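Long-range contact in ferulic acid decarboxylase 1 (Candida dubliniensis, PDB 4ZAD), which binds a prenylated flavin cofactor and probably decarboxylates ferulate, p-coumarate and cinnamate, reversibly, to the corresponding vinyl aromatics: residues A[139-144]-A[183-188]. Residues are numbered along the deposited sequence; the frame is centred on the assembly and turned at random.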
ATOM      1  N   ASP A 139     -27.809  18.220  31.880  1.00 38.11           N
ATOM      2  CA  ASP A 139     -27.734  19.120  30.712  1.00 38.41           C
ATOM      3  C   ASP A 139     -26.455  18.855  29.899  1.00 37.82           C
ATOM      4  O   ASP A 139     -25.380  19.403  30.180  1.00 36.97           O
ATOM      5  CB  ASP A 139     -27.809  20.593  31.141  1.00 38.67           C
ATOM      6  CG  ASP A 139     -27.971  21.542  29.967  1.00 39.99           C
ATOM      7  OD1 ASP A 139     -27.548  21.218  28.846  1.00 40.09           O
ATOM      8  OD2 ASP A 139     -28.507  22.649  30.171  1.00 45.20           O
ATOM      9  N   LEU A 140     -26.614  18.010  28.878  1.00 37.74           N
ATOM     10  CA  LEU A 140     -25.506  17.472  28.092  1.00 37.25           C
ATOM     11  C   LEU A 140     -24.810  18.571  27.279  1.00 37.85           C
ATOM     12  O   LEU A 140     -23.630  18.450  26.936  1.00 38.20           O
ATOM     13  CB  LEU A 140     -26.025  16.341  27.187  1.00 36.80           C
ATOM     14  CG  LEU A 140     -26.645  15.112  27.886  1.00 35.07           C
ATOM     15  CD1 LEU A 140     -27.229  14.130  26.882  1.00 32.61           C
ATOM     16  CD2 LEU A 140     -25.640  14.399  28.784  1.00 32.48           C
ATOM     17  N   THR A 141     -25.561  19.643  26.992  1.00 37.99           N
ATOM     18  CA  THR A 141     -25.097  20.856  26.284  1.00 37.50           C
ATOM     19  C   THR A 141     -23.887  21.495  26.979  1.00 36.99           C
ATOM     20  O   THR A 141     -23.009  22.062  26.314  1.00 36.62           O
ATOM     21  CB  THR A 141     -26.325  21.864  26.167  1.00 37.83           C
ATOM     22  OG1 THR A 141     -27.315  21.278  25.316  1.00 37.25           O
ATOM     23  CG2 THR A 141     -25.973  23.281  25.641  1.00 39.58           C
ATOM     24  N   LYS A 142     -23.833  21.372  28.307  1.00 36.17           N
ATOM     25  CA  LYS A 142     -22.819  22.056  29.112  1.00 36.23           C
ATOM     26  C   LYS A 142     -21.541  21.258  29.375  1.00 35.24           C
ATOM     27  O   LYS A 142     -20.516  21.829  29.784  1.00 34.80           O
ATOM     28  CB  LYS A 142     -23.432  22.525  30.444  1.00 36.71           C
ATOM     29  CG  LYS A 142     -24.743  23.352  30.277  1.00 37.78           C
ATOM     30  CD  LYS A 142     -24.541  24.599  29.414  1.00 38.87           C
ATOM     31  CE  LYS A 142     -25.817  25.414  29.264  1.00 40.28           C
ATOM     32  NZ  LYS A 142     -25.947  26.138  27.953  1.00 41.12           N
ATOM     33  N   LEU A 143     -21.587  19.957  29.103  1.00 34.35           N
ATOM     34  CA  LEU A 143     -20.397  19.096  29.254  1.00 33.44           C
ATOM     35  C   LEU A 143     -19.378  19.340  28.123  1.00 32.92           C
ATOM     36  O   LEU A 143     -19.745  19.785  27.037  1.00 32.55           O
ATOM     37  CB  LEU A 143     -20.825  17.626  29.322  1.00 33.06           C
ATOM     38  CG  LEU A 143     -21.774  17.282  30.486  1.00 31.01           C
ATOM     39  CD1 LEU A 143     -22.210  15.810  30.421  1.00 28.54           C
ATOM     40  CD2 LEU A 143     -21.102  17.599  31.785  1.00 27.98           C
ATOM     41  N   PRO A 144     -18.096  19.050  28.370  1.00 32.67           N
ATOM     42  CA  PRO A 144     -17.062  19.248  27.373  1.00 32.67           C
ATOM     43  C   PRO A 144     -16.987  18.075  26.394  1.00 33.09           C
ATOM     44  O   PRO A 144     -16.008  17.303  26.384  1.00 33.24           O
ATOM     45  CB  PRO A 144     -15.808  19.345  28.212  1.00 32.47           C
ATOM     46  CG  PRO A 144     -16.062  18.456  29.339  1.00 32.42           C
ATOM     47  CD  PRO A 144     -17.542  18.406  29.565  1.00 33.03           C
ATOM     48  N   HIS A 183     -28.109  15.575  21.118  1.00 32.30           N
ATOM     49  CA  HIS A 183     -29.234  16.151  20.385  1.00 32.81           C
ATOM     50  C   HIS A 183     -29.757  17.385  21.106  1.00 33.17           C
ATOM     51  O   HIS A 183     -30.008  18.409  20.479  1.00 33.15           O
ATOM     52  CB  HIS A 183     -30.381  15.158  20.243  1.00 32.75           C
ATOM     53  CG  HIS A 183     -31.634  15.775  19.703  1.00 33.12           C
ATOM     54  ND1 HIS A 183     -31.767  16.154  18.382  1.00 33.97           N
ATOM     55  CD2 HIS A 183     -32.799  16.099  20.309  1.00 33.76           C
ATOM     56  CE1 HIS A 183     -32.964  16.677  18.198  1.00 35.51           C
ATOM     57  NE2 HIS A 183     -33.613  16.649  19.350  1.00 35.83           N
ATOM     58  N   ASP A 184     -29.941  17.281  22.411  1.00 33.53           N
ATOM     59  CA  ASP A 184     -30.365  18.448  23.190  1.00 34.69           C
ATOM     60  C   ASP A 184     -29.956  18.242  24.630  1.00 34.93           C
ATOM     61  O   ASP A 184     -29.274  17.265  24.949  1.00 35.17           O
ATOM     62  CB  ASP A 184     -31.875  18.684  23.068  1.00 34.91           C
ATOM     63  CG  ASP A 184     -32.719  17.566  23.703  1.00 36.49           C
ATOM     64  OD1 ASP A 184     -32.398  17.092  24.817  1.00 38.90           O
ATOM     65  OD2 ASP A 184     -33.738  17.187  23.100  1.00 38.39           O
ATOM     66  N   SER A 185     -30.375  19.125  25.518  1.00 34.86           N
ATOM     67  CA  SER A 185     -30.045  18.929  26.945  1.00 35.13           C
ATOM     68  C   SER A 185     -30.066  17.494  27.489  1.00 34.41           C
ATOM     69  O   SER A 185     -29.249  17.149  28.338  1.00 34.48           O
ATOM     70  CB  SER A 185     -30.946  19.794  27.820  1.00 35.02           C
ATOM     71  OG  SER A 185     -30.308  21.048  27.999  1.00 37.62           O
ATOM     72  N   LYS A 186     -31.002  16.670  27.028  1.00 33.95           N
ATOM     73  CA  LYS A 186     -31.339  15.457  27.760  1.00 33.61           C
ATOM     74  C   LYS A 186     -31.297  14.227  26.862  1.00 32.82           C
ATOM     75  O   LYS A 186     -31.945  13.216  27.142  1.00 33.05           O
ATOM     76  CB  LYS A 186     -32.723  15.608  28.389  1.00 34.06           C
ATOM     77  CG  LYS A 186     -33.062  17.029  28.965  1.00 35.61           C
ATOM     78  CD  LYS A 186     -32.558  17.241  30.386  1.00 37.77           C
ATOM     79  CE  LYS A 186     -33.056  18.587  31.010  1.00 37.95           C
ATOM     80  NZ  LYS A 186     -32.972  18.655  32.510  1.00 34.13           N
ATOM     81  N   SER A 187     -30.487  14.275  25.819  1.00 31.68           N
ATOM     82  CA  SER A 187     -30.746  13.420  24.691  1.00 31.38           C
ATOM     83  C   SER A 187     -29.602  13.222  23.737  1.00 30.70           C
ATOM     84  O   SER A 187     -28.923  14.184  23.381  1.00 30.56           O
ATOM     85  CB  SER A 187     -31.904  13.975  23.879  1.00 31.40           C
ATOM     86  OG  SER A 187     -32.952  13.055  23.942  1.00 33.11           O
ATOM     87  N   ILE A 188     -29.469  11.973  23.271  1.00 29.57           N
ATOM     88  CA  ILE A 188     -28.440  11.586  22.348  1.00 28.81           C
ATOM     89  C   ILE A 188     -29.084  10.840  21.213  1.00 28.64           C
ATOM     90  O   ILE A 188     -29.987  10.035  21.448  1.00 28.67           O
ATOM     91  CB  ILE A 188     -27.449  10.608  23.024  1.00 28.89           C
ATOM     92  CG1 ILE A 188     -26.758  11.242  24.216  1.00 27.48           C
ATOM     93  CG2 ILE A 188     -26.414  10.114  22.025  1.00 28.26           C
ATOM     94  CD1 ILE A 188     -25.976  10.254  25.010  1.00 28.01           C
TER
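Leu-140 and Asp-139 grip Ser-185, at the turn of a beta hairpin, by its backbone and its hydroxyl. Leu-140 N gives a nearly straight hydrogen bond to Ser-185 O, 2.8 Å long and 175° at the hydrogen, the donor tilted only modestly from the carbonyl plane. The same oxygen is approached by Asp-139 CA in a CA-H...O contact and, with CG beside the backbone N (chi1 -61°), by Leu-140 CG at 3.3 Å, so the leucine side chain starts out against the carbonyl that its own N-H holds. Leu-140 CD1 extends on to Ser-187 N at 3.4 Å and also meets Ile-188 CG1 at 4.0 Å; Phe-272 of strand 270-277 touches both side chains. On the more open side, Asp-139 holds CG anti to its backbone N (chi1 -170°), and its carboxylate meets the serine hydroxyl: Ser-185 OG gives a weak hydrogen bond to Asp-139 OD1 (2.9 Å). That oxygen also accepts a weak bond from Thr-141 N, while Thr-141 OG1 sits near Ser-185 N without bonding. Within the turn, Asp-184 OD1 accepts Lys-186 N at 2.6 Å, an Asx turn; Lys-186 NZ hydrogen-bonds to Lys-135 O and Ile-138 O. The loop after strand 131-134 is thus fastened to the tip of the hairpin of strands 181-184 and 187-189, whose type I turn runs from Asp-184 to Ser-187, with His-183 and Asp-184 facing Ser-187 in a classic beta bulge, in the antiparallel sheet of the Rift-related domain of a UbiD-family enzyme.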